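PDB 4H4L: Hut operon positive regulatory protein from Bacillus subtilis, which binds cis-acting sequences on the hut mRNA in the presence of histidine, suppressing transcription termination and so activating the operon for histidine utilization. Local coordinates for residues A[57-62]-A[70-75]. The protein carries 1 engineered substitution. Numbering follows the deposited sequence.
Sequences ASKKSG and RESHAL. With ZN (zinc ion), chain N; HIS (histidine), chain M.
Ser-58 and Leu-75 bring the end of helix 47-60 against the first turns of helix 70-87, their CA atoms 8.7 Å apart, while the CA atoms of Lys-59 and Ser-72 are 9.2 Å apart; a seven-residue connection without helix or strand links the two segments. Leu-75 carries the apolar half of the contact. Its side chain starts out toward the other segment, and with CG anti to the backbone N (chi1 174°) Leu-75 CD2 lies 3.7 Å from Ser-58 CB. Ser-58 OG lies beside the same methyl, yet its polar need is met within its own helix by the carbonyl of Ile-54. The pair lies where the two helices meet the antiparallel sheet, Ser-58 touching Val-106 and Leu-75 touching Ile-121 and Val-123. Alongside, the Lys-59 chain bends at chi3 and chi4 and brings NZ within 2.9 Å of Ser-72 OG, at an angle too poor for a hydrogen bond; Glu-55 offers the ammonium a long, weak ion pair. Ser-61, the first residue to leave helical geometry, bonds Ala-57 O with both its backbone N and OG, the latter at 2.9 Å. His-73, on the same helix as Leu-75 but without contact to 57-62, binds zinc through NE2, together with the ligand histidine, His-77 and His-138 of a neighbouring subunit. Van der Waals contact, not a polar bond, therefore holds the helices here.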
# COMPACT_ATOMS: atom_id res chain seq x y z
N ALA A 57 -15.05 -14.13 -19.26
CA ALA A 57 -15.34 -13.51 -20.56
C ALA A 57 -14.18 -13.58 -21.55
O ALA A 57 -14.41 -13.75 -22.74
CB ALA A 57 -15.82 -12.08 -20.40
N SER A 58 -12.95 -13.46 -21.07
CA SER A 58 -11.77 -13.56 -21.94
C SER A 58 -11.50 -15.00 -22.37
O SER A 58 -10.85 -15.26 -23.40
CB SER A 58 -10.51 -13.01 -21.24
OG SER A 58 -10.80 -11.87 -20.45
N LYS A 59 -11.97 -15.95 -21.57
CA LYS A 59 -11.83 -17.36 -21.91
C LYS A 59 -12.94 -17.85 -22.85
O LYS A 59 -12.67 -18.58 -23.80
CB LYS A 59 -11.81 -18.22 -20.65
CG LYS A 59 -10.45 -18.36 -19.98
CD LYS A 59 -10.69 -18.60 -18.49
CE LYS A 59 -9.77 -19.66 -17.91
NZ LYS A 59 -8.39 -19.14 -17.67
N LYS A 60 -14.19 -17.47 -22.58
CA LYS A 60 -15.34 -17.84 -23.43
C LYS A 60 -15.13 -17.36 -24.85
O LYS A 60 -15.26 -18.13 -25.80
CB LYS A 60 -16.68 -17.34 -22.87
N SER A 61 -14.77 -16.08 -25.00
CA SER A 61 -14.25 -15.59 -26.28
C SER A 61 -12.79 -16.04 -26.49
O SER A 61 -12.22 -16.82 -25.68
CB SER A 61 -14.42 -14.08 -26.44
OG SER A 61 -13.60 -13.36 -25.54
N GLY A 62 -12.19 -15.59 -27.57
CA GLY A 62 -10.94 -16.20 -28.00
C GLY A 62 -9.75 -15.62 -27.30
O GLY A 62 -8.62 -16.08 -27.46
N ARG A 70 0.07 -19.95 -17.95
CA ARG A 70 0.73 -18.82 -18.59
C ARG A 70 -0.19 -17.65 -18.95
O ARG A 70 0.07 -16.54 -18.52
CB ARG A 70 1.50 -19.30 -19.83
CG ARG A 70 2.01 -18.19 -20.69
CD ARG A 70 3.07 -18.67 -21.66
NE ARG A 70 4.05 -17.60 -21.84
CZ ARG A 70 5.23 -17.56 -21.22
NH1 ARG A 70 5.61 -18.55 -20.40
NH2 ARG A 70 6.06 -16.53 -21.45
N GLU A 71 -1.26 -17.88 -19.71
CA GLU A 71 -2.08 -16.78 -20.20
C GLU A 71 -2.96 -16.22 -19.10
O GLU A 71 -3.35 -15.05 -19.13
CB GLU A 71 -2.95 -17.21 -21.37
CG GLU A 71 -2.18 -17.70 -22.59
CD GLU A 71 -2.76 -17.18 -23.89
OE1 GLU A 71 -3.99 -16.99 -23.97
OE2 GLU A 71 -2.00 -16.96 -24.85
N SER A 72 -3.30 -17.08 -18.14
CA SER A 72 -4.11 -16.66 -17.00
C SER A 72 -3.32 -15.77 -16.08
O SER A 72 -3.85 -14.78 -15.60
CB SER A 72 -4.64 -17.85 -16.22
OG SER A 72 -5.62 -18.47 -16.99
N HIS A 73 -2.07 -16.13 -15.83
CA HIS A 73 -1.19 -15.31 -15.00
C HIS A 73 -1.02 -13.90 -15.53
O HIS A 73 -0.94 -12.95 -14.75
CB HIS A 73 0.14 -15.98 -14.84
CG HIS A 73 1.03 -15.31 -13.84
ND1 HIS A 73 1.83 -14.29 -14.16
CD2 HIS A 73 1.24 -15.56 -12.49
CE1 HIS A 73 2.52 -13.90 -13.08
NE2 HIS A 73 2.15 -14.67 -12.06
N ALA A 74 -0.98 -13.74 -16.84
CA ALA A 74 -0.88 -12.42 -17.43
C ALA A 74 -2.19 -11.70 -17.22
O ALA A 74 -2.24 -10.53 -16.85
CB ALA A 74 -0.58 -12.54 -18.92
N LEU A 75 -3.29 -12.40 -17.45
CA LEU A 75 -4.59 -11.79 -17.33
C LEU A 75 -4.93 -11.50 -15.86
O LEU A 75 -5.60 -10.49 -15.55
CB LEU A 75 -5.65 -12.64 -18.02
CG LEU A 75 -7.10 -12.22 -17.87
CD1 LEU A 75 -7.33 -10.86 -18.47
CD2 LEU A 75 -7.96 -13.29 -18.52
ZN ZN N . 1.76 -14.01 -10.05
N HIS M . -5.61 -15.91 -8.59
CA HIS M . -4.23 -15.55 -9.00
C HIS M . -3.88 -16.35 -10.18
O HIS M . -4.65 -16.26 -11.13
CB HIS M . -3.20 -15.78 -7.90
CG HIS M . -1.85 -15.17 -8.19
ND1 HIS M . -1.15 -14.43 -7.28
CD2 HIS M . -1.11 -15.15 -9.35
CE1 HIS M . -0.02 -14.00 -7.83
NE2 HIS M . -0.00 -14.45 -9.10
OXT HIS M . -2.87 -17.06 -10.21